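Local coordinates for hypothetical protein PH1897 (Pyrococcus horikoshii, PDB 1VDW) that probably hydrolyses fructose 1,6-bisphosphate to fructose 6-phosphate and phosphate, as a magnesium-dependent, homodimeric member of the inositol monophosphatase superfamily, at residues E108-I116 against L124-G132; D188-P199 against S229-N240. All coordinates share one frame; numbering follows the deposited sequence.

Interaction 1. Residues E108-I116 against L124-G132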
loop_
_atom_site.group_PDB
_atom_site.type_symbol
_atom_site.label_atom_id
_atom_site.label_comp_id
_atom_site.label_asym_id
_atom_site.label_seq_id
_atom_site.Cartn_x
_atom_site.Cartn_y
_atom_site.Cartn_z
ATOM N N GLU A 108 -5.410 4.454 33.322
ATOM C CA GLU A 108 -4.199 4.815 34.040
ATOM C C GLU A 108 -3.118 4.314 33.107
ATOM O O GLU A 108 -3.188 4.572 31.911
ATOM C CB GLU A 108 -4.117 4.101 35.393
ATOM C CG GLU A 108 -5.188 4.496 36.388
ATOM C CD GLU A 108 -4.960 5.877 36.961
ATOM O OE1 GLU A 108 -3.782 6.281 37.051
ATOM O OE2 GLU A 108 -5.951 6.541 37.334
ATOM N N LYS A 109 -2.147 3.575 33.634
ATOM C CA LYS A 109 -1.067 3.053 32.798
ATOM C C LYS A 109 -1.413 1.734 32.132
ATOM O O LYS A 109 -0.571 1.111 31.483
ATOM C CB LYS A 109 0.218 2.887 33.610
ATOM C CG LYS A 109 0.963 4.189 33.810
ATOM C CD LYS A 109 1.150 4.919 32.488
ATOM C CE LYS A 109 2.136 4.233 31.557
ATOM N NZ LYS A 109 2.217 4.951 30.245
ATOM N N ASP A 110 -2.661 1.315 32.265
ATOM C CA ASP A 110 -3.071 0.053 31.677
ATOM C C ASP A 110 -3.995 0.165 30.461
ATOM O O ASP A 110 -5.023 0.830 30.503
ATOM C CB ASP A 110 -3.743 -0.801 32.736
ATOM C CG ASP A 110 -4.002 -2.203 32.260
ATOM O OD1 ASP A 110 -3.020 -2.873 31.869
ATOM O OD2 ASP A 110 -5.177 -2.625 32.275
ATOM N N PRO A 111 -3.645 -0.515 29.361
ATOM C CA PRO A 111 -4.461 -0.480 28.145
ATOM C C PRO A 111 -5.698 -1.370 28.277
ATOM O O PRO A 111 -5.599 -2.555 28.611
ATOM C CB PRO A 111 -3.496 -0.951 27.060
ATOM C CG PRO A 111 -2.546 -1.841 27.798
ATOM C CD PRO A 111 -2.428 -1.323 29.192
ATOM N N ILE A 112 -6.871 -0.787 28.051
ATOM C CA ILE A 112 -8.115 -1.539 28.171
ATOM C C ILE A 112 -8.884 -1.681 26.866
ATOM O O ILE A 112 -9.763 -2.531 26.756
ATOM C CB ILE A 112 -9.053 -0.905 29.226
ATOM C CG1 ILE A 112 -9.324 0.561 28.875
ATOM C CG2 ILE A 112 -8.419 -1.014 30.610
ATOM C CD1 ILE A 112 -10.406 1.204 29.717
ATOM N N TYR A 113 -8.545 -0.864 25.874
ATOM C CA TYR A 113 -9.231 -0.918 24.591
ATOM C C TYR A 113 -8.483 -0.100 23.557
ATOM O O TYR A 113 -7.893 0.929 23.871
ATOM C CB TYR A 113 -10.648 -0.358 24.736
ATOM C CG TYR A 113 -11.434 -0.290 23.447
ATOM C CD1 TYR A 113 -11.892 -1.449 22.828
ATOM C CD2 TYR A 113 -11.726 0.933 22.856
ATOM C CE1 TYR A 113 -12.629 -1.387 21.647
ATOM C CE2 TYR A 113 -12.459 1.009 21.680
ATOM C CZ TYR A 113 -12.908 -0.153 21.082
ATOM O OH TYR A 113 -13.641 -0.071 19.921
ATOM N N ALA A 114 -8.517 -0.570 22.318
ATOM C CA ALA A 114 -7.890 0.142 21.224
ATOM C C ALA A 114 -8.617 -0.210 19.944
ATOM O O ALA A 114 -9.177 -1.304 19.811
ATOM C CB ALA A 114 -6.422 -0.243 21.104
ATOM N N PHE A 115 -8.646 0.730 19.010
ATOM C CA PHE A 115 -9.265 0.453 17.728
ATOM C C PHE A 115 -8.519 1.184 16.636
ATOM O O PHE A 115 -7.857 2.200 16.868
ATOM C CB PHE A 115 -10.765 0.833 17.712
ATOM C CG PHE A 115 -11.047 2.303 17.521
ATOM C CD1 PHE A 115 -11.075 2.866 16.246
ATOM C CD2 PHE A 115 -11.335 3.114 18.612
ATOM C CE1 PHE A 115 -11.393 4.214 16.064
ATOM C CE2 PHE A 115 -11.654 4.461 18.437
ATOM C CZ PHE A 115 -11.684 5.009 17.163
ATOM N N ILE A 116 -8.593 0.604 15.450
ATOM C CA ILE A 116 -8.005 1.182 14.257
ATOM C C ILE A 116 -9.101 1.073 13.209
ATOM O O ILE A 116 -9.640 -0.010 12.969
ATOM C CB ILE A 116 -6.755 0.401 13.783
ATOM C CG1 ILE A 116 -5.598 0.651 14.755
ATOM C CG2 ILE A 116 -6.357 0.837 12.362
ATOM C CD1 ILE A 116 -4.391 -0.246 14.528
ATOM N N LEU A 124 -13.158 -2.167 10.961
ATOM C CA LEU A 124 -12.911 -1.703 12.315
ATOM C C LEU A 124 -12.159 -2.790 13.067
ATOM O O LEU A 124 -12.707 -3.865 13.322
ATOM C CB LEU A 124 -14.214 -1.385 13.061
ATOM C CG LEU A 124 -14.008 -0.942 14.520
ATOM C CD1 LEU A 124 -13.204 0.346 14.558
ATOM C CD2 LEU A 124 -15.354 -0.740 15.209
ATOM N N TYR A 125 -10.891 -2.523 13.380
ATOM C CA TYR A 125 -10.068 -3.455 14.142
ATOM C C TYR A 125 -10.173 -3.025 15.597
ATOM O O TYR A 125 -10.070 -1.834 15.906
ATOM C CB TYR A 125 -8.594 -3.362 13.740
ATOM C CG TYR A 125 -8.275 -3.714 12.311
ATOM C CD1 TYR A 125 -7.758 -4.965 11.983
ATOM C CD2 TYR A 125 -8.448 -2.778 11.289
ATOM C CE1 TYR A 125 -7.410 -5.273 10.663
ATOM C CE2 TYR A 125 -8.105 -3.075 9.977
ATOM C CZ TYR A 125 -7.588 -4.319 9.674
ATOM O OH TYR A 125 -7.234 -4.602 8.371
ATOM N N GLU A 126 -10.371 -3.993 16.484
ATOM C CA GLU A 126 -10.470 -3.698 17.903
ATOM C C GLU A 126 -9.586 -4.633 18.707
ATOM O O GLU A 126 -9.439 -5.810 18.382
ATOM C CB GLU A 126 -11.916 -3.833 18.386
ATOM C CG GLU A 126 -12.878 -2.859 17.742
ATOM C CD GLU A 126 -14.301 -3.080 18.207
ATOM O OE1 GLU A 126 -14.769 -2.329 19.092
ATOM O OE2 GLU A 126 -14.940 -4.017 17.694
ATOM N N GLY A 127 -8.996 -4.087 19.762
ATOM C CA GLY A 127 -8.149 -4.872 20.632
ATOM C C GLY A 127 -8.661 -4.705 22.045
ATOM O O GLY A 127 -8.809 -3.584 22.532
ATOM N N ILE A 128 -8.961 -5.826 22.689
ATOM C CA ILE A 128 -9.462 -5.809 24.054
ATOM C C ILE A 128 -8.577 -6.730 24.875
ATOM O O ILE A 128 -8.762 -7.947 24.875
ATOM C CB ILE A 128 -10.918 -6.312 24.120
ATOM C CG1 ILE A 128 -11.789 -5.505 23.153
ATOM C CG2 ILE A 128 -11.441 -6.190 25.549
ATOM C CD1 ILE A 128 -13.212 -6.028 23.005
ATOM N N PRO A 129 -7.579 -6.159 25.566
ATOM C CA PRO A 129 -6.672 -6.964 26.387
ATOM C C PRO A 129 -7.441 -7.868 27.342
ATOM O O PRO A 129 -8.354 -7.421 28.038
ATOM C CB PRO A 129 -5.844 -5.909 27.112
ATOM C CG PRO A 129 -5.768 -4.802 26.093
ATOM C CD PRO A 129 -7.194 -4.736 25.601
ATOM N N GLY A 130 -7.075 -9.144 27.358
ATOM C CA GLY A 130 -7.747 -10.082 28.234
ATOM C C GLY A 130 -8.946 -10.744 27.585
ATOM O O GLY A 130 -9.562 -11.633 28.175
ATOM N N LYS A 131 -9.291 -10.316 26.374
ATOM C CA LYS A 131 -10.423 -10.904 25.671
ATOM C C LYS A 131 -10.022 -11.336 24.267
ATOM O O LYS A 131 -10.222 -12.489 23.884
ATOM C CB LYS A 131 -11.590 -9.918 25.597
ATOM C CG LYS A 131 -12.835 -10.527 24.967
ATOM C CD LYS A 131 -14.000 -9.560 24.955
ATOM C CE LYS A 131 -15.221 -10.190 24.301
ATOM N NZ LYS A 131 -15.647 -11.441 24.987
ATOM N N GLY A 132 -9.456 -10.411 23.500
ATOM C CA GLY A 132 -9.027 -10.740 22.156
ATOM C C GLY A 132 -9.041 -9.552 21.215
ATOM O O GLY A 132 -9.390 -8.438 21.606
HETATM O O HOH W 1 -9.731 -4.573 28.537
#

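Interaction 2. Residues D188-P199 against S229-N240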
loop_
_atom_site.group_PDB
_atom_site.type_symbol
_atom_site.label_atom_id
_atom_site.label_comp_id
_atom_site.label_asym_id
_atom_site.label_seq_id
_atom_site.Cartn_x
_atom_site.Cartn_y
_atom_site.Cartn_z
ATOM N N ASP A 188 3.791 -11.137 8.314
ATOM C CA ASP A 188 4.453 -11.908 9.365
ATOM C C ASP A 188 5.202 -11.002 10.336
ATOM O O ASP A 188 5.449 -11.382 11.479
ATOM C CB ASP A 188 5.426 -12.909 8.751
ATOM C CG ASP A 188 4.736 -13.892 7.834
ATOM O OD1 ASP A 188 4.002 -14.769 8.337
ATOM O OD2 ASP A 188 4.924 -13.772 6.607
ATOM N N ALA A 189 5.574 -9.809 9.881
ATOM C CA ALA A 189 6.289 -8.868 10.737
ATOM C C ALA A 189 6.170 -7.435 10.233
ATOM O O ALA A 189 5.852 -7.191 9.066
ATOM C CB ALA A 189 7.773 -9.261 10.827
ATOM N N VAL A 190 6.412 -6.499 11.143
ATOM C CA VAL A 190 6.405 -5.067 10.865
ATOM C C VAL A 190 7.688 -4.565 11.510
ATOM O O VAL A 190 7.889 -4.703 12.720
ATOM C CB VAL A 190 5.196 -4.353 11.496
ATOM C CG1 VAL A 190 5.304 -2.849 11.269
ATOM C CG2 VAL A 190 3.910 -4.880 10.880
ATOM N N VAL A 191 8.551 -3.985 10.690
ATOM C CA VAL A 191 9.846 -3.509 11.145
ATOM C C VAL A 191 10.041 -2.050 10.778
ATOM O O VAL A 191 10.031 -1.697 9.601
ATOM C CB VAL A 191 10.971 -4.335 10.486
ATOM C CG1 VAL A 191 12.335 -3.868 10.983
ATOM C CG2 VAL A 191 10.762 -5.808 10.770
ATOM N N ASP A 192 10.196 -1.195 11.783
ATOM C CA ASP A 192 10.429 0.222 11.534
ATOM C C ASP A 192 11.564 0.649 12.443
ATOM O O ASP A 192 11.395 0.759 13.663
ATOM C CB ASP A 192 9.183 1.055 11.836
ATOM C CG ASP A 192 9.309 2.494 11.351
ATOM O OD1 ASP A 192 10.422 3.063 11.427
ATOM O OD2 ASP A 192 8.288 3.057 10.902
ATOM N N ILE A 193 12.724 0.884 11.839
ATOM C CA ILE A 193 13.908 1.265 12.596
ATOM C C ILE A 193 14.447 2.628 12.179
ATOM O O ILE A 193 15.652 2.881 12.233
ATOM C CB ILE A 193 15.007 0.182 12.447
ATOM C CG1 ILE A 193 15.342 -0.040 10.969
ATOM C CG2 ILE A 193 14.522 -1.124 13.060
ATOM C CD1 ILE A 193 16.424 -1.090 10.729
ATOM N N ARG A 194 13.538 3.514 11.786
ATOM C CA ARG A 194 13.889 4.863 11.349
ATOM C C ARG A 194 14.106 5.862 12.484
ATOM O O ARG A 194 14.569 6.976 12.234
ATOM C CB ARG A 194 12.784 5.433 10.457
ATOM C CG ARG A 194 12.517 4.693 9.164
ATOM C CD ARG A 194 11.329 5.326 8.455
ATOM N NE ARG A 194 10.079 5.118 9.181
ATOM C CZ ARG A 194 8.927 5.708 8.873
ATOM N NH1 ARG A 194 8.862 6.554 7.854
ATOM N NH2 ARG A 194 7.832 5.435 9.569
ATOM N N ASN A 195 13.762 5.479 13.712
ATOM C CA ASN A 195 13.867 6.389 14.854
ATOM C C ASN A 195 12.980 7.587 14.501
ATOM O O ASN A 195 13.302 8.737 14.803
ATOM C CB ASN A 195 15.317 6.843 15.055
ATOM C CG ASN A 195 15.551 7.447 16.422
ATOM O OD1 ASN A 195 15.311 6.803 17.445
ATOM N ND2 ASN A 195 16.024 8.688 16.451
ATOM N N TYR A 196 11.847 7.283 13.868
ATOM C CA TYR A 196 10.891 8.277 13.385
ATOM C C TYR A 196 9.506 8.221 14.036
ATOM O O TYR A 196 8.871 9.251 14.250
ATOM C CB TYR A 196 10.747 8.092 11.871
ATOM C CG TYR A 196 9.696 8.943 11.196
ATOM C CD1 TYR A 196 9.958 10.268 10.849
ATOM C CD2 TYR A 196 8.451 8.408 10.867
ATOM C CE1 TYR A 196 9.005 11.040 10.185
ATOM C CE2 TYR A 196 7.494 9.169 10.206
ATOM C CZ TYR A 196 7.777 10.481 9.864
ATOM O OH TYR A 196 6.837 11.227 9.190
ATOM N N LEU A 197 9.031 7.016 14.330
ATOM C CA LEU A 197 7.709 6.839 14.926
ATOM C C LEU A 197 7.574 7.426 16.320
ATOM O O LEU A 197 8.553 7.557 17.049
ATOM C CB LEU A 197 7.361 5.351 14.987
ATOM C CG LEU A 197 7.245 4.598 13.662
ATOM C CD1 LEU A 197 7.076 3.114 13.942
ATOM C CD2 LEU A 197 6.071 5.133 12.861
ATOM N N ARG A 198 6.343 7.778 16.677
ATOM C CA ARG A 198 6.033 8.318 17.996
ATOM C C ARG A 198 5.070 7.333 18.653
ATOM O O ARG A 198 4.439 6.527 17.966
ATOM C CB ARG A 198 5.362 9.686 17.870
ATOM C CG ARG A 198 6.165 10.695 17.065
ATOM C CD ARG A 198 7.476 11.038 17.751
ATOM N NE ARG A 198 7.468 12.393 18.292
ATOM C CZ ARG A 198 7.410 13.495 17.550
ATOM N NH1 ARG A 198 7.358 13.405 16.226
ATOM N NH2 ARG A 198 7.406 14.688 18.128
ATOM N N PRO A 199 4.943 7.375 19.988
ATOM C CA PRO A 199 4.028 6.450 20.666
ATOM C C PRO A 199 2.600 6.567 20.128
ATOM O O PRO A 199 1.864 5.581 20.069
ATOM C CB PRO A 199 4.136 6.875 22.128
ATOM C CG PRO A 199 5.554 7.349 22.227
ATOM C CD PRO A 199 5.704 8.172 20.969
ATOM N N SER A 229 3.699 9.950 25.659
ATOM C CA SER A 229 4.499 11.010 25.069
ATOM C C SER A 229 4.183 11.136 23.585
ATOM O O SER A 229 3.861 10.150 22.922
ATOM C CB SER A 229 5.989 10.710 25.250
ATOM O OG SER A 229 6.784 11.677 24.590
ATOM N N ALA A 230 4.271 12.356 23.069
ATOM C CA ALA A 230 4.002 12.605 21.660
ATOM C C ALA A 230 5.287 13.018 20.953
ATOM O O ALA A 230 5.282 13.307 19.758
ATOM C CB ALA A 230 2.952 13.699 21.516
ATOM N N THR A 231 6.389 13.032 21.700
ATOM C CA THR A 231 7.685 13.427 21.158
ATOM C C THR A 231 8.725 12.305 21.159
ATOM O O THR A 231 9.672 12.327 20.373
ATOM C CB THR A 231 8.261 14.619 21.943
ATOM O OG1 THR A 231 8.395 14.264 23.324
ATOM C CG2 THR A 231 7.342 15.824 21.822
ATOM N N GLU A 232 8.551 11.333 22.048
ATOM C CA GLU A 232 9.475 10.207 22.143
ATOM C C GLU A 232 9.553 9.433 20.826
ATOM O O GLU A 232 8.527 9.066 20.252
ATOM C CB GLU A 232 9.030 9.273 23.271
ATOM C CG GLU A 232 9.780 7.955 23.338
ATOM C CD GLU A 232 9.316 7.087 24.492
ATOM O OE1 GLU A 232 9.698 5.897 24.537
ATOM O OE2 GLU A 232 8.573 7.595 25.358
ATOM N N LYS A 233 10.770 9.189 20.348
ATOM C CA LYS A 233 10.966 8.447 19.104
ATOM C C LYS A 233 11.027 6.963 19.426
ATOM O O LYS A 233 11.676 6.558 20.390
ATOM C CB LYS A 233 12.263 8.881 18.416
ATOM C CG LYS A 233 12.301 10.348 18.025
ATOM C CD LYS A 233 11.211 10.685 17.020
ATOM C CE LYS A 233 11.215 12.167 16.676
ATOM N NZ LYS A 233 10.950 13.015 17.873
ATOM N N VAL A 234 10.355 6.149 18.623
ATOM C CA VAL A 234 10.342 4.717 18.867
ATOM C C VAL A 234 10.605 3.879 17.622
ATOM O O VAL A 234 10.273 4.271 16.501
ATOM C CB VAL A 234 8.984 4.279 19.480
ATOM C CG1 VAL A 234 7.849 4.648 18.542
ATOM C CG2 VAL A 234 8.987 2.783 19.753
ATOM N N ASN A 235 11.223 2.725 17.840
ATOM C CA ASN A 235 11.518 1.771 16.780
ATOM C C ASN A 235 10.816 0.490 17.176
ATOM O O ASN A 235 10.774 0.138 18.356
ATOM C CB ASN A 235 13.017 1.509 16.681
ATOM C CG ASN A 235 13.784 2.718 16.224
ATOM O OD1 ASN A 235 13.553 3.237 15.134
ATOM N ND2 ASN A 235 14.706 3.183 17.059
ATOM N N ILE A 236 10.260 -0.212 16.201
ATOM C CA ILE A 236 9.574 -1.447 16.515
ATOM C C ILE A 236 9.916 -2.610 15.604
ATOM O O ILE A 236 10.181 -2.445 14.408
ATOM C CB ILE A 236 8.042 -1.266 16.484
ATOM C CG1 ILE A 236 7.601 -0.825 15.086
ATOM C CG2 ILE A 236 7.612 -0.258 17.542
ATOM C CD1 ILE A 236 6.090 -0.755 14.912
ATOM N N ILE A 237 9.930 -3.791 16.207
ATOM C CA ILE A 237 10.144 -5.033 15.497
ATOM C C ILE A 237 9.025 -5.904 16.053
ATOM O O ILE A 237 9.116 -6.409 17.178
ATOM C CB ILE A 237 11.512 -5.677 15.806
ATOM C CG1 ILE A 237 12.650 -4.752 15.362
ATOM C CG2 ILE A 237 11.625 -7.001 15.075
ATOM C CD1 ILE A 237 12.874 -3.550 16.258
ATOM N N ALA A 238 7.951 -6.029 15.282
ATOM C CA ALA A 238 6.788 -6.816 15.677
ATOM C C ALA A 238 6.696 -8.027 14.764
ATOM O O ALA A 238 6.841 -7.899 13.545
ATOM C CB ALA A 238 5.523 -5.970 15.567
ATOM N N ALA A 239 6.446 -9.198 15.336
ATOM C CA ALA A 239 6.371 -10.402 14.526
ATOM C C ALA A 239 5.443 -11.459 15.090
ATOM O O ALA A 239 5.008 -11.385 16.240
ATOM C CB ALA A 239 7.775 -10.988 14.337
ATOM N N ASN A 240 5.159 -12.456 14.263
ATOM C CA ASN A 240 4.288 -13.560 14.641
ATOM C C ASN A 240 5.123 -14.776 15.031
ATOM O O ASN A 240 4.597 -15.880 15.170
ATOM C CB ASN A 240 3.388 -13.933 13.463
ATOM C CG ASN A 240 4.173 -14.433 12.257
ATOM O OD1 ASN A 240 5.408 -14.447 12.255
ATOM N ND2 ASN A 240 3.455 -14.838 11.220
HETATM O O HOH W 2 10.738 4.690 13.628
#

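Interaction 1. Residues E108-I116 against L124-G132
The Y113 ring meets E126 and I128 at its edge: carboxylate oxygen OE1 of E126 lies in the ring plane, and I128 CG1 approaches Y113 CD1 at 4.1 Å, also near that plane. Ring and carboxylate planes stand almost perpendicular, 86° apart. The Y113 hydroxyl donates to E126 OE1 (OH to OE1 2.7 Å), using the anti lone pair of that oxygen, while E126 OE2 forms a salt bridge with R7 of helix 3-20. With CG of Y113 anti to the backbone N (chi1 177°), the side chain starts away from 124-132, yet its edge and phenol oxygen come back to the E126 carboxylate. The Y125 ring, on the other face of the sheet, has the backbone oxygen of I116 in plane at its edge, CD2 to O 3.5 Å; its hydroxyl is bonded beyond the hairpin to E118 and R184. F115 touches L124 obliquely, CD1 to CD1 3.7 Å.

The backbone that carries these side chains is an antiparallel beta hairpin. A114 pairs with G127 and I116 with Y125 as hydrogen-bonded pairs, while F115 and E126 form the non-hydrogen-bonded pair between them. Past the last bridge the strands part, and a water donates to I112 O (2.7 Å) and P129 O. A classic bulge at I112 and Y113, both facing I105, marks the other side of strand 110-116. A phenylalanine at Y113 would probably keep the contact with I128 but leave E126 OE1 without its phenolic donor and its carboxylate less firmly oriented toward R7. The face with A114, I116 and Y125 is covered by helices 199-211 and 175-184. The buried carboxylate of E126, shared between a hydroxyl and a guanidinium, is thus likely to be stabilised as the anion.

Interaction 2. Residues D188-P199 against S229-N240
Two neighbouring inner strands of the five-stranded mixed sheet, 189-193 and 234-239, pair antiparallel through V190 with A238 and D192 with I236, both hydrogen-bonded pairs; A189 with A239 and V191 with I237 are non-hydrogen-bonded pairs. Beyond the strand ends, N240 ND2 donates to the anti lone pair of D188 OD1 at 2.9 Å, the carboxylate and amide planes 54° apart; D188 OD2 is held by R143. V190 and A238 lie against helix 175-184, V191 and I237 against helix 242-250.

At the other end the chain turns a corner after I193. Backbone N of N195 donates to N235 OD1, in its carbonyl plane and on a lone pair, at 2.7 Å. D192 OD1 accepts from R194 N in an Asx turn, and the R194 guanidinium grips the D192 carboxylate side-on, NH2 to OD2 2.8 Å. A water joins D192 OD1, Y196 N and V234 O. After this corner the chain runs to the predicted magnesium site: R198, the N-cap of helix 199-211, forms a salt bridge with E68, and its N bonds to D201, both predicted ligands.

R198 lies side by side with K233, whose NZ sits 3.5 Å above the centre of the guanidinium plane; A230 O lies over the opposite face. K233 NZ itself donates to T231 O, 2.9 Å away. L197 CB packs on V234 CG1 at 3.7 Å, and the L197 and I236 side chains cross at about a right angle, CD1 of L197 4.1 Å from CD1 of I236. The P199 ring fits against the turn at S229-E232, its CD 3.3 Å from S229 O.

From the N terminus, the chain first meets interaction 1, where strand 123-128 folds back on strand 110-118 and closes a short hairpin, with seven residues between the two segments. This contact is complete before interaction 2 opens, so the two are in series, neither nested nor crossed. Interaction 2 closes a longer loop of 29 residues, which carries all but the first residue of helix 199-211, and strand 215-217. Interaction 1 belongs to the eight-stranded sheet and interaction 2 to the five-stranded one. Their centres lie 19 Å apart and their nearest atoms about 7 Å, without touching; helix 175-184 touches side chains of both, and helix 199-211, which starts in interaction 2 at P199, packs on interaction 1.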